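Local coordinates for protein periplasmic sensor hybrid histidine kinase (Anaeromyxobacter dehalogenans, PDB 4K0D) that forms the zinc-binding periplasmic sensor domain, a helical bundle, of a membrane hybrid kinase that probably phosphorylates its own histidine in response to signals, at residues 28-33 / 57-62. Residues are numbered along the deposited sequence; the frame is centred on the assembly and turned at random.
Sequences SAVLHV and RRLEGA. With ZN (zinc ion), chain C.
ND1 of H32 is the best-held polar atom: one bond grips it, to the zinc ion 2.0 Å away, and D10 and E14 of the second subunit bind the same metal. CG of H32 lies anti to the backbone N (chi1 -175°), which carries the imidazole out beside helix 46-68. There R58, its chain extended from CG to NE, reaches across to helix 16-42 and brings NH1 over one face of the ring, 3.4 Å from CG of H32 and displaced toward the rim; the two planes are tilted by 28°. NH2 of R58 sits 3.2 Å from OG of S28, which lies at the guanidinium edge; the stronger partner of NH2 is OE1 of E14 of the second subunit, in a salt bridge. Beside this polar cluster the two antiparallel segments, their axes 8.7 Å apart at closest approach, close on small residues: CB of A29 rests 3.6 Å from CA of L59 and also meets CB of A62. L59 spreads its branches, CD1 against CG2 of V30 and CD2 against CG2 of V33, and helix 73-102 packs on this leucine too. An alanine in place of R58 would probably weaken the subunit interface, losing both the salt bridge and the cover over the imidazole. Because E14 of the second subunit binds zinc through OE2 and R58 through OE1, the two interactions are probably linked across the interface; zinc on ND1, with the guanidinium over the ring, would be expected to keep the imidazole from taking up a second proton.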
ATOM      1  N   SER B  28       2.347   8.165   5.447  1.00 28.66           N
ATOM      2  CA  SER B  28       3.736   8.706   5.388  1.00 29.23           C
ATOM      3  C   SER B  28       3.824  10.275   5.412  1.00 28.11           C
ATOM      4  O   SER B  28       4.644  10.879   6.162  1.00 31.33           O
ATOM      5  CB  SER B  28       4.419   8.115   4.169  1.00 28.82           C
ATOM      6  OG  SER B  28       5.818   8.102   4.271  1.00 35.06           O
ATOM      7  N   ALA B  29       2.933  10.953   4.707  1.00 25.62           N
ATOM      8  CA  ALA B  29       2.978  12.429   4.651  1.00 29.05           C
ATOM      9  C   ALA B  29       2.682  12.959   6.064  1.00 28.08           C
ATOM     10  O   ALA B  29       3.159  13.998   6.504  1.00 26.54           O
ATOM     11  CB  ALA B  29       1.933  12.957   3.614  1.00 27.05           C
ATOM     12  N   VAL B  30       1.834  12.254   6.782  1.00 25.60           N
ATOM     13  CA  VAL B  30       1.441  12.694   8.084  1.00 22.41           C
ATOM     14  C   VAL B  30       2.617  12.505   9.030  1.00 33.70           C
ATOM     15  O   VAL B  30       2.973  13.442   9.764  1.00 32.11           O
ATOM     16  CB  VAL B  30       0.172  11.937   8.597  1.00 26.82           C
ATOM     17  CG1 VAL B  30      -0.031  12.132  10.076  1.00 23.13           C
ATOM     18  CG2 VAL B  30      -1.006  12.424   7.860  1.00 33.59           C
ATOM     19  N   LEU B  31       3.262  11.336   8.970  1.00 32.84           N
ATOM     20  CA  LEU B  31       4.472  11.123   9.760  1.00 30.35           C
ATOM     21  C   LEU B  31       5.472  12.198   9.445  1.00 35.43           C
ATOM     22  O   LEU B  31       6.116  12.727  10.333  1.00 35.41           O
ATOM     23  CB  LEU B  31       5.128   9.797   9.441  1.00 27.02           C
ATOM     24  CG  LEU B  31       4.406   8.633  10.122  1.00 37.61           C
ATOM     25  CD1 LEU B  31       4.823   7.282   9.595  1.00 31.72           C
ATOM     26  CD2 LEU B  31       4.646   8.689  11.625  1.00 39.29           C
ATOM     27  N   HIS B  32       5.615  12.497   8.165  1.00 27.33           N
ATOM     28  CA  HIS B  32       6.705  13.327   7.690  1.00 32.60           C
ATOM     29  C   HIS B  32       6.456  14.754   8.194  1.00 33.34           C
ATOM     30  O   HIS B  32       7.383  15.427   8.596  1.00 34.16           O
ATOM     31  CB  HIS B  32       6.922  13.249   6.170  1.00 29.54           C
ATOM     32  CG  HIS B  32       8.139  14.014   5.695  1.00 28.69           C
ATOM     33  ND1 HIS B  32       9.408  13.522   5.798  1.00 30.57           N
ATOM     34  CD2 HIS B  32       8.256  15.247   5.143  1.00 27.51           C
ATOM     35  CE1 HIS B  32      10.286  14.420   5.370  1.00 32.14           C
ATOM     36  NE2 HIS B  32       9.611  15.477   4.952  1.00 34.10           N
ATOM     37  N   VAL B  33       5.212  15.199   8.230  1.00 33.56           N
ATOM     38  CA  VAL B  33       4.948  16.517   8.786  1.00 24.52           C
ATOM     39  C   VAL B  33       5.311  16.505  10.292  1.00 32.67           C
ATOM     40  O   VAL B  33       5.837  17.462  10.801  1.00 27.83           O
ATOM     41  CB  VAL B  33       3.485  16.961   8.625  1.00 28.47           C
ATOM     42  CG1 VAL B  33       3.198  18.097   9.571  1.00 30.14           C
ATOM     43  CG2 VAL B  33       3.127  17.379   7.094  1.00 28.07           C
ATOM     44  N   ARG B  57       3.209  20.721   1.906  1.00 29.23           N
ATOM     45  CA  ARG B  57       2.764  20.607   0.506  1.00 29.31           C
ATOM     46  C   ARG B  57       2.614  19.149   0.093  1.00 27.71           C
ATOM     47  O   ARG B  57       1.655  18.793  -0.597  1.00 28.87           O
ATOM     48  CB  ARG B  57       3.745  21.315  -0.458  1.00 31.55           C
ATOM     49  CG  ARG B  57       3.820  22.841  -0.213  1.00 43.69           C
ATOM     50  N   ARG B  58       3.549  18.316   0.521  1.00 23.49           N
ATOM     51  CA  ARG B  58       3.424  16.899   0.323  1.00 29.23           C
ATOM     52  C   ARG B  58       2.143  16.303   0.975  1.00 28.27           C
ATOM     53  O   ARG B  58       1.446  15.505   0.365  1.00 26.19           O
ATOM     54  CB  ARG B  58       4.646  16.231   0.853  1.00 28.95           C
ATOM     55  CG  ARG B  58       4.537  14.760   0.823  1.00 27.90           C
ATOM     56  CD  ARG B  58       5.850  14.178   1.292  1.00 35.44           C
ATOM     57  NE  ARG B  58       5.729  12.771   1.608  1.00 29.47           N
ATOM     58  CZ  ARG B  58       6.652  12.064   2.247  1.00 34.44           C
ATOM     59  NH1 ARG B  58       7.795  12.627   2.600  1.00 29.31           N
ATOM     60  NH2 ARG B  58       6.418  10.784   2.538  1.00 31.78           N
ATOM     61  N   LEU B  59       1.826  16.708   2.194  1.00 27.57           N
ATOM     62  CA  LEU B  59       0.631  16.226   2.831  1.00 30.38           C
ATOM     63  C   LEU B  59      -0.589  16.699   2.069  1.00 30.89           C
ATOM     64  O   LEU B  59      -1.528  15.946   1.899  1.00 30.85           O
ATOM     65  CB  LEU B  59       0.534  16.689   4.272  1.00 26.26           C
ATOM     66  CG  LEU B  59      -0.730  16.313   5.026  1.00 28.38           C
ATOM     67  CD1 LEU B  59      -1.009  14.794   5.036  1.00 28.89           C
ATOM     68  CD2 LEU B  59      -0.613  16.863   6.475  1.00 33.15           C
ATOM     69  N   GLU B  60      -0.630  17.945   1.647  1.00 24.55           N
ATOM     70  CA  GLU B  60      -1.812  18.361   0.906  1.00 28.46           C
ATOM     71  C   GLU B  60      -1.978  17.497  -0.390  1.00 27.55           C
ATOM     72  O   GLU B  60      -3.086  17.116  -0.743  1.00 28.50           O
ATOM     73  CB  GLU B  60      -1.727  19.852   0.552  1.00 30.68           C
ATOM     74  CG  GLU B  60      -1.951  20.751   1.705  1.00 29.28           C
ATOM     75  CD  GLU B  60      -1.076  22.054   1.672  1.00 35.61           C
ATOM     76  OE1 GLU B  60      -0.428  22.369   0.664  1.00 32.70           O
ATOM     77  OE2 GLU B  60      -1.026  22.756   2.700  1.00 33.30           O
ATOM     78  N   GLY B  61      -0.876  17.175  -1.055  1.00 26.22           N
ATOM     79  CA  GLY B  61      -0.913  16.336  -2.267  1.00 28.29           C
ATOM     80  C   GLY B  61      -1.347  14.912  -1.954  1.00 27.51           C
ATOM     81  O   GLY B  61      -2.128  14.329  -2.682  1.00 26.22           O
ATOM     82  N   ALA B  62      -0.849  14.327  -0.874  1.00 26.25           N
ATOM     83  CA  ALA B  62      -1.244  12.964  -0.510  1.00 26.29           C
ATOM     84  C   ALA B  62      -2.720  12.910  -0.142  1.00 28.78           C
ATOM     85  O   ALA B  62      -3.409  11.904  -0.398  1.00 26.51           O
ATOM     86  CB  ALA B  62      -0.423  12.446   0.660  1.00 24.77           C
TER
HETATM   87 ZN    ZN C 201       9.944  11.640   6.373  1.00 35.47          ZN